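PDB 6VTZ: Non-ribosomal peptide synthetase from Methanobrevibacter ruminantium, which probably belongs to a peptide-assembling synthetase, carrying the product on a phosphopantetheine arm and releasing it reductively with NAD(P)H through a Rossmann-type reductase region. Local coordinates for residues 128-133 with 209-214; 146-151 with 180-185; 314-319 with 374-379; 264-269 with 282-287. All coordinates share one frame; numbering follows the deposited sequence.

Contact 1: residues 128-133 with 209-214; sequences NVLLTG and EPIDTV
Strands 129-132 and 213-216 are parallel neighbours in the Rossmann sheet, V129 pairing with T213 and L130 with V214; the first of them leads into a TGxxGxxG sequence of the kind that binds the dinucleotide in extended short-chain dehydrogenases. The parallel bond from L130 N to T213 O, 2.7 Å, is nearly straight at 167°. Before the strands align regularly, N128 grips the incoming segment at several points. Its carbonyl oxygen takes two amides, D212 N at 3.0 Å in the carbonyl plane and T213 N at 3.2 Å somewhat tilted from it. N128 N reaches D212 OD2 at 2.8 Å, on the lone pair turned away from the other carboxylate oxygen. D212 CG lies beside its backbone N (chi1 -47°), which swings the carboxylate back over N128 while the D212 amide bonds the same residue. In the N128 side chain ND2 holds P210 O at 2.7 Å and OD1 accepts K153 N, so the amide is held at both ends, between the segments leading into strands 213-216 and 154-158. Next to this polar cluster I211 CD1 rests against L130 CB at 3.5 Å, and L130 CD2 lies alongside V214 CG2, both side chains pointing the same way. L130 and V214, on one face, and the neighbouring I211 pack on F244 of helix 229-246; V129, on the other face, meets helix 137-149, and strand 154-158 flanks strand 129-132.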
loop_
_atom_site.group_PDB
_atom_site.type_symbol
_atom_site.label_atom_id
_atom_site.label_comp_id
_atom_site.label_asym_id
_atom_site.label_seq_id
_atom_site.Cartn_x
_atom_site.Cartn_y
_atom_site.Cartn_z
ATOM N N ASN A 128 15.830 -8.785 11.440
ATOM C CA ASN A 128 15.888 -9.245 10.057
ATOM C C ASN A 128 14.485 -9.357 9.475
ATOM O O ASN A 128 13.587 -9.936 10.097
ATOM C CB ASN A 128 16.575 -10.609 9.952
ATOM C CG ASN A 128 17.947 -10.640 10.589
ATOM O OD1 ASN A 128 18.593 -9.610 10.786
ATOM N ND2 ASN A 128 18.404 -11.835 10.908
ATOM N N VAL A 129 14.308 -8.848 8.265
ATOM C CA VAL A 129 13.008 -8.795 7.619
ATOM C C VAL A 129 12.931 -9.877 6.547
ATOM O O VAL A 129 13.914 -10.153 5.844
ATOM C CB VAL A 129 12.769 -7.388 7.031
ATOM C CG1 VAL A 129 11.574 -7.371 6.091
ATOM C CG2 VAL A 129 12.580 -6.384 8.149
ATOM N N LEU A 130 11.762 -10.497 6.418
ATOM C CA LEU A 130 11.425 -11.273 5.228
ATOM C C LEU A 130 10.456 -10.419 4.410
ATOM O O LEU A 130 9.331 -10.146 4.851
ATOM C CB LEU A 130 10.821 -12.627 5.595
ATOM C CG LEU A 130 10.220 -13.391 4.420
ATOM C CD1 LEU A 130 11.312 -13.809 3.433
ATOM C CD2 LEU A 130 9.419 -14.590 4.890
ATOM N N LEU A 131 10.910 -9.966 3.244
ATOM C CA LEU A 131 10.131 -9.104 2.363
ATOM C C LEU A 131 9.554 -9.912 1.200
ATOM O O LEU A 131 10.302 -10.499 0.406
ATOM C CB LEU A 131 10.997 -7.961 1.835
ATOM C CG LEU A 131 10.271 -6.968 0.924
ATOM C CD1 LEU A 131 9.271 -6.140 1.709
ATOM C CD2 LEU A 131 11.255 -6.069 0.236
ATOM N N THR A 132 8.229 -9.952 1.100
ATOM C CA THR A 132 7.583 -10.443 -0.109
ATOM C C THR A 132 7.206 -9.238 -0.972
ATOM O O THR A 132 7.096 -8.113 -0.483
ATOM C CB THR A 132 6.352 -11.299 0.214
ATOM O OG1 THR A 132 5.200 -10.465 0.328
ATOM C CG2 THR A 132 6.526 -12.075 1.508
ATOM N N GLY A 133 7.059 -9.469 -2.273
ATOM C CA GLY A 133 6.796 -8.356 -3.167
ATOM C C GLY A 133 7.981 -7.442 -3.452
ATOM O O GLY A 133 7.784 -6.332 -3.957
ATOM N N GLU A 209 16.501 -19.884 9.198
ATOM C CA GLU A 209 17.018 -18.520 9.131
ATOM C C GLU A 209 16.472 -17.674 10.279
ATOM O O GLU A 209 15.405 -17.958 10.819
ATOM C CB GLU A 209 16.665 -17.880 7.791
ATOM C CG GLU A 209 17.179 -18.636 6.570
ATOM C CD GLU A 209 18.680 -18.835 6.591
ATOM O OE1 GLU A 209 19.422 -17.834 6.723
ATOM O OE2 GLU A 209 19.119 -20.000 6.488
ATOM N N PRO A 210 17.184 -16.632 10.678
ATOM C CA PRO A 210 16.699 -15.767 11.789
ATOM C C PRO A 210 15.839 -14.573 11.357
ATOM O O PRO A 210 16.290 -13.436 11.237
ATOM C CB PRO A 210 18.007 -15.305 12.441
ATOM C CG PRO A 210 18.976 -15.221 11.290
ATOM C CD PRO A 210 18.565 -16.291 10.282
ATOM N N ILE A 211 14.554 -14.813 11.105
ATOM C CA ILE A 211 13.623 -13.741 10.766
ATOM C C ILE A 211 12.885 -13.275 12.009
ATOM O O ILE A 211 12.450 -14.077 12.839
ATOM C CB ILE A 211 12.621 -14.206 9.691
ATOM C CG1 ILE A 211 13.345 -14.479 8.371
ATOM C CG2 ILE A 211 11.527 -13.168 9.499
ATOM C CD1 ILE A 211 12.491 -15.186 7.344
ATOM N N ASP A 212 12.756 -11.973 12.126
ATOM C CA ASP A 212 11.952 -11.371 13.162
ATOM C C ASP A 212 10.666 -10.766 12.640
ATOM O O ASP A 212 9.690 -10.678 13.392
ATOM C CB ASP A 212 12.776 -10.293 13.866
ATOM C CG ASP A 212 14.158 -10.796 14.227
ATOM O OD1 ASP A 212 14.261 -11.625 15.158
ATOM O OD2 ASP A 212 15.136 -10.400 13.559
ATOM N N THR A 213 10.646 -10.359 11.369
ATOM C CA THR A 213 9.554 -9.581 10.819
ATOM C C THR A 213 9.302 -10.002 9.384
ATOM O O THR A 213 10.241 -10.130 8.592
ATOM C CB THR A 213 9.864 -8.084 10.887
ATOM O OG1 THR A 213 10.161 -7.726 12.249
ATOM C CG2 THR A 213 8.685 -7.243 10.379
ATOM N N VAL A 214 8.033 -10.233 9.062
ATOM C CA VAL A 214 7.597 -10.452 7.693
ATOM C C VAL A 214 6.862 -9.202 7.261
ATOM O O VAL A 214 5.910 -8.778 7.921
ATOM C CB VAL A 214 6.698 -11.688 7.549
ATOM C CG1 VAL A 214 6.357 -11.896 6.084
ATOM C CG2 VAL A 214 7.366 -12.938 8.151
#

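Contact 2: residues 146-151 with 180-185; sequences FIKSEE and EDFTDL
I147 and L185 bring the two backbones nearest, with their CA atoms 8.9 Å apart: helix 137-149 is in its last turns here, whereas 180-185 is an irregular loop that winds into a helix-like turn, L185 N bonding F182 O at 3.2 Å. At that separation side chains alone bridge the gap. I147 CG2, anti to the backbone N, is the branch that does the touching. It meets L185 CD1 at 3.7 Å and F182 CE1 at 3.9 Å, approaching the phenyl ring obliquely. The contact belongs to the first half of the Rossmann fold, where the helix after the first strand packs against the connection from helix 166-177 to strand 190-194. M174 of helix 166-177 touches both I147 and F182, and I190 touches both I147 and L185, so this apolar group is closed from the helix and from the strand. Within the loop, the D181 carboxylate holds the T183 hydroxyl and so helps to shape the turn that presents F182 and L185. Towards the exposed side, K148 folds its chain at chi2, chi3 and chi4 to come over to E180. K148 CE passes 3.4 Å from E180 OE1 and lies at the edge of the F182 ring, near its plane; K148 NZ makes only a weak salt bridge, 3.4 Å to E180 OE2.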
loop_
_atom_site.group_PDB
_atom_site.type_symbol
_atom_site.label_atom_id
_atom_site.label_comp_id
_atom_site.label_asym_id
_atom_site.label_seq_id
_atom_site.Cartn_x
_atom_site.Cartn_y
_atom_site.Cartn_z
ATOM N N PHE A 146 15.014 0.019 3.890
ATOM C CA PHE A 146 15.601 -0.889 4.861
ATOM C C PHE A 146 17.126 -0.826 4.807
ATOM O O PHE A 146 17.790 -0.643 5.839
ATOM C CB PHE A 146 15.088 -2.310 4.631
ATOM C CG PHE A 146 15.549 -3.265 5.665
ATOM C CD1 PHE A 146 14.861 -3.388 6.857
ATOM C CD2 PHE A 146 16.713 -3.997 5.480
ATOM C CE1 PHE A 146 15.307 -4.256 7.839
ATOM C CE2 PHE A 146 17.168 -4.853 6.459
ATOM C CZ PHE A 146 16.462 -4.991 7.636
ATOM N N ILE A 147 17.700 -0.935 3.604
ATOM C CA ILE A 147 19.159 -0.927 3.472
ATOM C C ILE A 147 19.746 0.416 3.911
ATOM O O ILE A 147 20.816 0.473 4.531
ATOM C CB ILE A 147 19.555 -1.268 2.027
ATOM C CG1 ILE A 147 19.332 -2.747 1.759
ATOM C CG2 ILE A 147 20.982 -0.843 1.709
ATOM C CD1 ILE A 147 18.927 -2.961 0.323
ATOM N N LYS A 148 19.057 1.514 3.605
ATOM C CA LYS A 148 19.600 2.826 3.918
ATOM C C LYS A 148 19.480 3.187 5.394
ATOM O O LYS A 148 20.278 3.994 5.874
ATOM C CB LYS A 148 18.923 3.898 3.058
ATOM C CG LYS A 148 19.465 3.941 1.623
ATOM C CD LYS A 148 20.677 4.879 1.498
ATOM C CE LYS A 148 21.733 4.357 0.525
ATOM N NZ LYS A 148 22.893 3.722 1.234
ATOM N N SER A 149 18.537 2.599 6.143
ATOM C CA SER A 149 18.337 3.075 7.506
ATOM C C SER A 149 18.134 1.992 8.567
ATOM O O SER A 149 17.813 2.336 9.710
ATOM C CB SER A 149 17.159 4.065 7.541
ATOM O OG SER A 149 15.954 3.466 7.098
ATOM N N GLU A 150 18.310 0.710 8.257
ATOM C CA GLU A 150 18.253 -0.337 9.273
ATOM C C GLU A 150 19.506 -1.194 9.167
ATOM O O GLU A 150 20.190 -1.200 8.141
ATOM C CB GLU A 150 16.986 -1.207 9.150
ATOM C CG GLU A 150 15.674 -0.428 8.961
ATOM C CD GLU A 150 15.100 0.217 10.262
ATOM O OE1 GLU A 150 15.323 -0.348 11.379
ATOM O OE2 GLU A 150 14.394 1.274 10.143
ATOM N N GLU A 151 19.806 -1.926 10.240
ATOM C CA GLU A 151 21.063 -2.666 10.323
ATOM C C GLU A 151 20.967 -4.148 9.950
ATOM O O GLU A 151 22.000 -4.758 9.657
ATOM C CB GLU A 151 21.635 -2.555 11.734
ATOM C CG GLU A 151 21.571 -1.149 12.291
ATOM C CD GLU A 151 22.022 -1.066 13.740
ATOM O OE1 GLU A 151 21.353 -1.671 14.619
ATOM O OE2 GLU A 151 23.050 -0.394 13.994
ATOM N N GLU A 180 22.437 3.983 -7.391
ATOM C CA GLU A 180 23.354 3.197 -6.574
ATOM C C GLU A 180 23.414 1.746 -7.037
ATOM O O GLU A 180 22.394 1.135 -7.374
ATOM C CB GLU A 180 22.910 3.247 -5.115
ATOM C CG GLU A 180 24.056 3.347 -4.136
ATOM C CD GLU A 180 23.614 3.922 -2.809
ATOM O OE1 GLU A 180 22.495 4.497 -2.763
ATOM O OE2 GLU A 180 24.382 3.808 -1.821
ATOM N N ASP A 181 24.627 1.195 -7.070
ATOM C CA ASP A 181 24.794 -0.237 -7.274
ATOM C C ASP A 181 24.776 -0.924 -5.918
ATOM O O ASP A 181 25.467 -0.498 -4.988
ATOM C CB ASP A 181 26.092 -0.569 -8.008
ATOM C CG ASP A 181 26.154 -2.029 -8.428
ATOM O OD1 ASP A 181 25.102 -2.701 -8.396
ATOM O OD2 ASP A 181 27.248 -2.520 -8.778
ATOM N N PHE A 182 23.973 -1.979 -5.805
ATOM C CA PHE A 182 23.799 -2.667 -4.533
ATOM C C PHE A 182 24.288 -4.103 -4.572
ATOM O O PHE A 182 24.030 -4.857 -3.624
ATOM C CB PHE A 182 22.334 -2.632 -4.099
ATOM C CG PHE A 182 21.925 -1.337 -3.460
ATOM C CD1 PHE A 182 22.615 -0.846 -2.352
ATOM C CD2 PHE A 182 20.865 -0.604 -3.969
ATOM C CE1 PHE A 182 22.251 0.352 -1.758
ATOM C CE2 PHE A 182 20.491 0.585 -3.388
ATOM C CZ PHE A 182 21.183 1.066 -2.273
ATOM N N THR A 183 25.001 -4.501 -5.627
ATOM C CA THR A 183 25.412 -5.896 -5.730
ATOM C C THR A 183 26.327 -6.305 -4.579
ATOM O O THR A 183 26.330 -7.474 -4.181
ATOM C CB THR A 183 26.081 -6.147 -7.084
ATOM O OG1 THR A 183 27.267 -5.351 -7.197
ATOM C CG2 THR A 183 25.134 -5.777 -8.207
ATOM N N ASP A 184 27.080 -5.364 -4.002
ATOM C CA ASP A 184 28.043 -5.759 -2.974
ATOM C C ASP A 184 27.345 -6.252 -1.712
ATOM O O ASP A 184 27.871 -7.122 -1.004
ATOM C CB ASP A 184 28.989 -4.597 -2.650
ATOM C CG ASP A 184 28.254 -3.270 -2.485
ATOM O OD1 ASP A 184 27.436 -2.926 -3.384
ATOM O OD2 ASP A 184 28.487 -2.580 -1.457
ATOM N N LEU A 185 26.155 -5.722 -1.427
ATOM C CA LEU A 185 25.371 -6.152 -0.278
ATOM C C LEU A 185 24.656 -7.484 -0.502
ATOM O O LEU A 185 24.324 -8.164 0.479
ATOM C CB LEU A 185 24.359 -5.063 0.075
ATOM C CG LEU A 185 25.051 -3.794 0.532
ATOM C CD1 LEU A 185 24.048 -2.687 0.823
ATOM C CD2 LEU A 185 25.883 -4.124 1.763
#

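Contact 3: residues 314-319 with 374-379; sequences KIIRVG and LALSKT
K314 stretches its side chain from the strand to the end of helix 366-376, where NZ makes two weak hydrogen bonds to T379, 3.2 Å to the carbonyl O and 3.2 Å to OG1. The chain is extended as far as CE and bends only at its last torsion (chi4 -46°), turning the ammonium toward the threonine after CD has passed L376 O at 3.3 Å. S383 O is the stronger partner of NZ, and P380 O accepts from it too, so the buried charge is surrounded by oxygen acceptors. T379 is placed by a type I turn from L376 to T379. L376 O accepts T379 N at 3.3 Å and T379 OG1 at 2.7 Å, a double grip that fixes the hydroxyl facing the lysine. Two residues along the strand, I316 CD1 touches L376 CB at 4.2 Å, the apolar part of the contact. S377 OG turns back into the helix to bond I373 O. L376 also packs on helix 456-464 and on F386 of strand 385-387, while K314 and I316 bond strand 252-258 through their backbones. L376 and S377, at the end of helix 366-376, pack on this face of the sheet, S377 touching V254 of strand 252-258.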
loop_
_atom_site.group_PDB
_atom_site.type_symbol
_atom_site.label_atom_id
_atom_site.label_comp_id
_atom_site.label_asym_id
_atom_site.label_seq_id
_atom_site.Cartn_x
_atom_site.Cartn_y
_atom_site.Cartn_z
ATOM N N LYS A 314 0.522 -6.319 12.238
ATOM C CA LYS A 314 0.236 -4.936 11.896
ATOM C C LYS A 314 -0.407 -4.949 10.520
ATOM O O LYS A 314 -0.052 -5.781 9.680
ATOM C CB LYS A 314 1.509 -4.066 11.940
ATOM C CG LYS A 314 1.983 -3.854 13.390
ATOM C CD LYS A 314 3.205 -3.011 13.542
ATOM C CE LYS A 314 3.689 -3.092 14.974
ATOM N NZ LYS A 314 2.574 -2.942 15.938
ATOM N N ILE A 315 -1.405 -4.085 10.323
ATOM C CA ILE A 315 -2.033 -3.883 9.021
ATOM C C ILE A 315 -1.873 -2.419 8.648
ATOM O O ILE A 315 -2.371 -1.534 9.355
ATOM C CB ILE A 315 -3.508 -4.292 9.024
ATOM C CG1 ILE A 315 -3.603 -5.806 8.940
ATOM C CG2 ILE A 315 -4.212 -3.662 7.847
ATOM C CD1 ILE A 315 -4.721 -6.371 9.717
ATOM N N ILE A 316 -1.157 -2.157 7.563
ATOM C CA ILE A 316 -0.865 -0.792 7.140
ATOM C C ILE A 316 -1.637 -0.538 5.853
ATOM O O ILE A 316 -1.260 -1.019 4.777
ATOM C CB ILE A 316 0.635 -0.570 6.962
ATOM C CG1 ILE A 316 1.330 -0.965 8.259
ATOM C CG2 ILE A 316 0.915 0.867 6.570
ATOM C CD1 ILE A 316 2.770 -0.790 8.235
ATOM N N ARG A 317 -2.739 0.199 5.968
ATOM C CA ARG A 317 -3.574 0.514 4.816
ATOM C C ARG A 317 -2.982 1.697 4.065
ATOM O O ARG A 317 -2.848 2.783 4.630
ATOM C CB ARG A 317 -4.997 0.810 5.271
ATOM C CG ARG A 317 -5.688 -0.409 5.880
ATOM C CD ARG A 317 -7.006 -0.056 6.542
ATOM N NE ARG A 317 -7.674 -1.243 7.074
ATOM C CZ ARG A 317 -8.629 -1.221 8.002
ATOM N NH1 ARG A 317 -9.036 -0.065 8.524
ATOM N NH2 ARG A 317 -9.168 -2.357 8.424
ATOM N N VAL A 318 -2.585 1.485 2.817
ATOM C CA VAL A 318 -2.031 2.548 1.998
ATOM C C VAL A 318 -3.073 2.956 0.959
ATOM O O VAL A 318 -4.121 2.325 0.810
ATOM C CB VAL A 318 -0.696 2.148 1.339
ATOM C CG1 VAL A 318 0.252 1.560 2.367
ATOM C CG2 VAL A 318 -0.930 1.185 0.230
ATOM N N GLY A 319 -2.778 4.044 0.242
ATOM C CA GLY A 319 -3.768 4.603 -0.649
ATOM C C GLY A 319 -3.339 4.724 -2.094
ATOM O O GLY A 319 -3.281 3.731 -2.825
ATOM N N LEU A 374 8.228 1.373 7.545
ATOM C CA LEU A 374 9.284 0.896 8.432
ATOM C C LEU A 374 9.190 1.499 9.829
ATOM O O LEU A 374 9.595 0.855 10.808
ATOM C CB LEU A 374 10.653 1.167 7.813
ATOM C CG LEU A 374 10.992 0.276 6.602
ATOM C CD1 LEU A 374 12.405 0.516 6.180
ATOM C CD2 LEU A 374 10.754 -1.229 6.859
ATOM N N ALA A 375 8.656 2.718 9.942
ATOM C CA ALA A 375 8.454 3.351 11.241
ATOM C C ALA A 375 7.280 2.729 11.979
ATOM O O ALA A 375 7.362 2.494 13.189
ATOM C CB ALA A 375 8.217 4.859 11.074
ATOM N N LEU A 376 6.168 2.476 11.280
ATOM C CA LEU A 376 5.007 1.911 11.960
ATOM C C LEU A 376 5.228 0.459 12.347
ATOM O O LEU A 376 4.545 -0.044 13.245
ATOM C CB LEU A 376 3.752 2.059 11.091
ATOM C CG LEU A 376 3.515 3.536 10.721
ATOM C CD1 LEU A 376 2.429 3.684 9.658
ATOM C CD2 LEU A 376 3.204 4.377 11.964
ATOM N N SER A 377 6.189 -0.215 11.718
ATOM C CA SER A 377 6.497 -1.590 12.079
ATOM C C SER A 377 7.148 -1.702 13.452
ATOM O O SER A 377 7.229 -2.804 13.998
ATOM C CB SER A 377 7.405 -2.198 11.018
ATOM O OG SER A 377 6.717 -2.249 9.785
ATOM N N LYS A 378 7.618 -0.603 14.020
ATOM C CA LYS A 378 8.260 -0.625 15.321
ATOM C C LYS A 378 7.316 -0.240 16.452
ATOM O O LYS A 378 7.736 -0.244 17.612
ATOM C CB LYS A 378 9.467 0.317 15.325
ATOM C CG LYS A 378 10.550 -0.011 14.324
ATOM C CD LYS A 378 11.607 1.063 14.349
ATOM C CE LYS A 378 12.390 1.074 13.058
ATOM N NZ LYS A 378 13.783 1.522 13.302
ATOM N N THR A 379 6.063 0.102 16.152
ATOM C CA THR A 379 5.136 0.535 17.178
ATOM C C THR A 379 4.757 -0.632 18.103
ATOM O O THR A 379 4.946 -1.809 17.758
ATOM C CB THR A 379 3.896 1.135 16.522
ATOM O OG1 THR A 379 3.309 0.185 15.632
ATOM C CG2 THR A 379 4.252 2.403 15.741
#

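Contact 4: residues 264-269 with 282-287; sequences SYSLNE and LYYEQD
Y284 meets S264 and S266 along one ring edge. Its OH donates to S264 O at 2.8 Å, and S266 CB lies near the ring plane at CD1. The Y284 carbonyl O then takes S266 OG at 2.7 Å, nearly along the C=O axis; that hydroxyl stands anti to its backbone N (chi1 -178°), reaching across to segment 282-287. E285 follows with positive phi and psi (56° and 46°), a left-handed kink that turns its carbonyl to the next amide, E285 O to L267 N, 2.9 Å. Beyond it the E285 carboxylate receives N268 ND2 at 2.7 Å on the syn side of OE2, somewhat out of plane, the amide and carboxylate standing almost perpendicular. Both segments belong to the long connection between strand 252-258 and helix 291-308, and here the loop folds back on itself without strand pairing, held by hydroxyls and amides. Q286 looks inward along its own segment: OE1 accepts Y284 N at 2.8 Å while lying over one face of the Y284 ring, and NE2 donates to L282 O at 2.8 Å, so both ends of the Q286 amide are bonded back to its own segment; NE2 also reaches V261 O. At the next residue the bond runs from D287 N to S264 OG, 2.8 Å, and that hydroxyl in turn donates a hydrogen bond to Y265 O. D287 OD1 accepts E289 N, just ahead of the helix.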
loop_
_atom_site.group_PDB
_atom_site.type_symbol
_atom_site.label_atom_id
_atom_site.label_comp_id
_atom_site.label_asym_id
_atom_site.label_seq_id
_atom_site.Cartn_x
_atom_site.Cartn_y
_atom_site.Cartn_z
ATOM N N SER A 264 -17.328 1.952 1.618
ATOM C CA SER A 264 -18.649 2.536 1.414
ATOM C C SER A 264 -19.293 2.766 2.773
ATOM O O SER A 264 -18.828 2.250 3.793
ATOM C CB SER A 264 -19.532 1.612 0.571
ATOM O OG SER A 264 -19.887 0.447 1.306
ATOM N N TYR A 265 -20.394 3.522 2.774
ATOM C CA TYR A 265 -21.280 3.503 3.928
ATOM C C TYR A 265 -21.785 2.083 4.141
ATOM O O TYR A 265 -21.682 1.220 3.265
ATOM C CB TYR A 265 -22.458 4.465 3.738
ATOM C CG TYR A 265 -22.051 5.922 3.746
ATOM C CD1 TYR A 265 -21.666 6.552 4.936
ATOM C CD2 TYR A 265 -22.015 6.663 2.558
ATOM C CE1 TYR A 265 -21.264 7.881 4.948
ATOM C CE2 TYR A 265 -21.620 7.992 2.561
ATOM C CZ TYR A 265 -21.245 8.594 3.760
ATOM O OH TYR A 265 -20.845 9.909 3.772
ATOM N N SER A 266 -22.319 1.829 5.325
ATOM C CA SER A 266 -22.801 0.487 5.605
ATOM C C SER A 266 -23.983 0.132 4.703
ATOM O O SER A 266 -24.819 0.980 4.374
ATOM C CB SER A 266 -23.198 0.368 7.070
ATOM O OG SER A 266 -23.624 -0.953 7.344
ATOM N N LEU A 267 -24.049 -1.131 4.286
ATOM C CA LEU A 267 -25.232 -1.597 3.565
ATOM C C LEU A 267 -26.257 -2.137 4.557
ATOM O O LEU A 267 -27.104 -2.961 4.203
ATOM C CB LEU A 267 -24.870 -2.663 2.524
ATOM C CG LEU A 267 -23.811 -2.256 1.501
ATOM C CD1 LEU A 267 -23.876 -3.152 0.293
ATOM C CD2 LEU A 267 -23.960 -0.800 1.085
ATOM N N ASN A 268 -26.183 -1.671 5.801
ATOM C CA ASN A 268 -27.026 -2.178 6.871
ATOM C C ASN A 268 -26.965 -1.205 8.038
ATOM O O ASN A 268 -26.608 -1.590 9.161
ATOM C CB ASN A 268 -26.576 -3.581 7.284
ATOM C CG ASN A 268 -27.588 -4.293 8.165
ATOM O OD1 ASN A 268 -28.430 -3.666 8.804
ATOM N ND2 ASN A 268 -27.518 -5.620 8.186
ATOM N N GLU A 269 -27.292 0.066 7.765
ATOM C CA GLU A 269 -27.243 1.096 8.795
ATOM C C GLU A 269 -27.960 0.673 10.066
ATOM O O GLU A 269 -27.586 1.118 11.157
ATOM C CB GLU A 269 -27.859 2.401 8.274
ATOM C CG GLU A 269 -27.370 3.628 9.004
ATOM C CD GLU A 269 -27.290 4.862 8.101
ATOM O OE1 GLU A 269 -26.518 4.871 7.112
ATOM O OE2 GLU A 269 -28.037 5.824 8.374
ATOM N N LEU A 282 -12.873 -2.702 10.942
ATOM C CA LEU A 282 -12.686 -3.663 9.859
ATOM C C LEU A 282 -13.996 -3.959 9.135
ATOM O O LEU A 282 -14.098 -3.724 7.924
ATOM C CB LEU A 282 -12.054 -4.956 10.394
ATOM C CG LEU A 282 -12.032 -6.137 9.423
ATOM C CD1 LEU A 282 -11.014 -5.919 8.320
ATOM C CD2 LEU A 282 -11.797 -7.466 10.126
ATOM N N TYR A 283 -15.011 -4.464 9.828
ATOM C CA TYR A 283 -16.239 -4.914 9.184
ATOM C C TYR A 283 -17.441 -4.114 9.668
ATOM O O TYR A 283 -17.642 -3.934 10.874
ATOM C CB TYR A 283 -16.479 -6.398 9.445
ATOM C CG TYR A 283 -17.610 -6.979 8.637
ATOM C CD1 TYR A 283 -17.642 -6.835 7.251
ATOM C CD2 TYR A 283 -18.640 -7.693 9.252
ATOM C CE1 TYR A 283 -18.666 -7.381 6.499
ATOM C CE2 TYR A 283 -19.666 -8.243 8.509
ATOM C CZ TYR A 283 -19.677 -8.081 7.136
ATOM O OH TYR A 283 -20.695 -8.619 6.386
ATOM N N TYR A 284 -18.243 -3.642 8.722
ATOM C CA TYR A 284 -19.531 -3.060 9.059
ATOM C C TYR A 284 -20.497 -3.235 7.883
ATOM O O TYR A 284 -21.325 -2.383 7.603
ATOM C CB TYR A 284 -19.391 -1.588 9.465
ATOM C CG TYR A 284 -18.682 -0.754 8.434
ATOM C CD1 TYR A 284 -19.397 0.059 7.572
ATOM C CD2 TYR A 284 -17.301 -0.782 8.314
ATOM C CE1 TYR A 284 -18.766 0.815 6.612
ATOM C CE2 TYR A 284 -16.655 -0.024 7.354
ATOM C CZ TYR A 284 -17.396 0.773 6.504
ATOM O OH TYR A 284 -16.777 1.530 5.543
ATOM N N GLU A 285 -20.375 -4.383 7.194
ATOM C CA GLU A 285 -21.180 -4.700 6.013
ATOM C C GLU A 285 -21.056 -3.628 4.936
ATOM O O GLU A 285 -22.050 -3.182 4.358
ATOM C CB GLU A 285 -22.640 -4.925 6.387
ATOM C CG GLU A 285 -22.984 -6.386 6.547
ATOM C CD GLU A 285 -24.466 -6.629 6.490
ATOM O OE1 GLU A 285 -25.013 -6.704 5.365
ATOM O OE2 GLU A 285 -25.078 -6.727 7.573
ATOM N N GLN A 286 -19.822 -3.211 4.676
ATOM C CA GLN A 286 -19.540 -2.315 3.571
ATOM C C GLN A 286 -19.662 -3.076 2.252
ATOM O O GLN A 286 -19.844 -4.295 2.226
ATOM C CB GLN A 286 -18.143 -1.702 3.726
ATOM C CG GLN A 286 -16.997 -2.724 3.768
ATOM C CD GLN A 286 -16.568 -3.108 5.178
ATOM O OE1 GLN A 286 -17.384 -3.482 6.025
ATOM N NE2 GLN A 286 -15.269 -3.015 5.435
ATOM N N ASP A 287 -19.560 -2.344 1.141
ATOM C CA ASP A 287 -19.593 -2.985 -0.171
ATOM C C ASP A 287 -18.286 -3.744 -0.410
ATOM O O ASP A 287 -17.211 -3.148 -0.545
ATOM C CB ASP A 287 -19.849 -1.962 -1.275
ATOM C CG ASP A 287 -20.044 -2.625 -2.653
ATOM O OD1 ASP A 287 -20.238 -3.867 -2.713
ATOM O OD2 ASP A 287 -19.998 -1.914 -3.684
#

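In the fold
Contacts 1 and 3 both reach the large mixed sheet at the core of the Rossmann-type region, their centres about 15 Å apart but without touching. Contact 2 is nested inside the chain loop closed by contact 1 and joins it where V129 packs on F146, strand 129-132 being followed in the chain by helix 137-149. It also meets contact 3, through the salt bridge of E150 with K378 and the packing of F146 on L374. Contact 4 follows contact 1 along the chain and precedes contact 3, touching the latter through R317 and L282. Contacts 2 and 4 lie on opposite sides of the chain's centre, about 43 Å between centres, so the four span this region from helix 137-149 to the loop after strand 252-258.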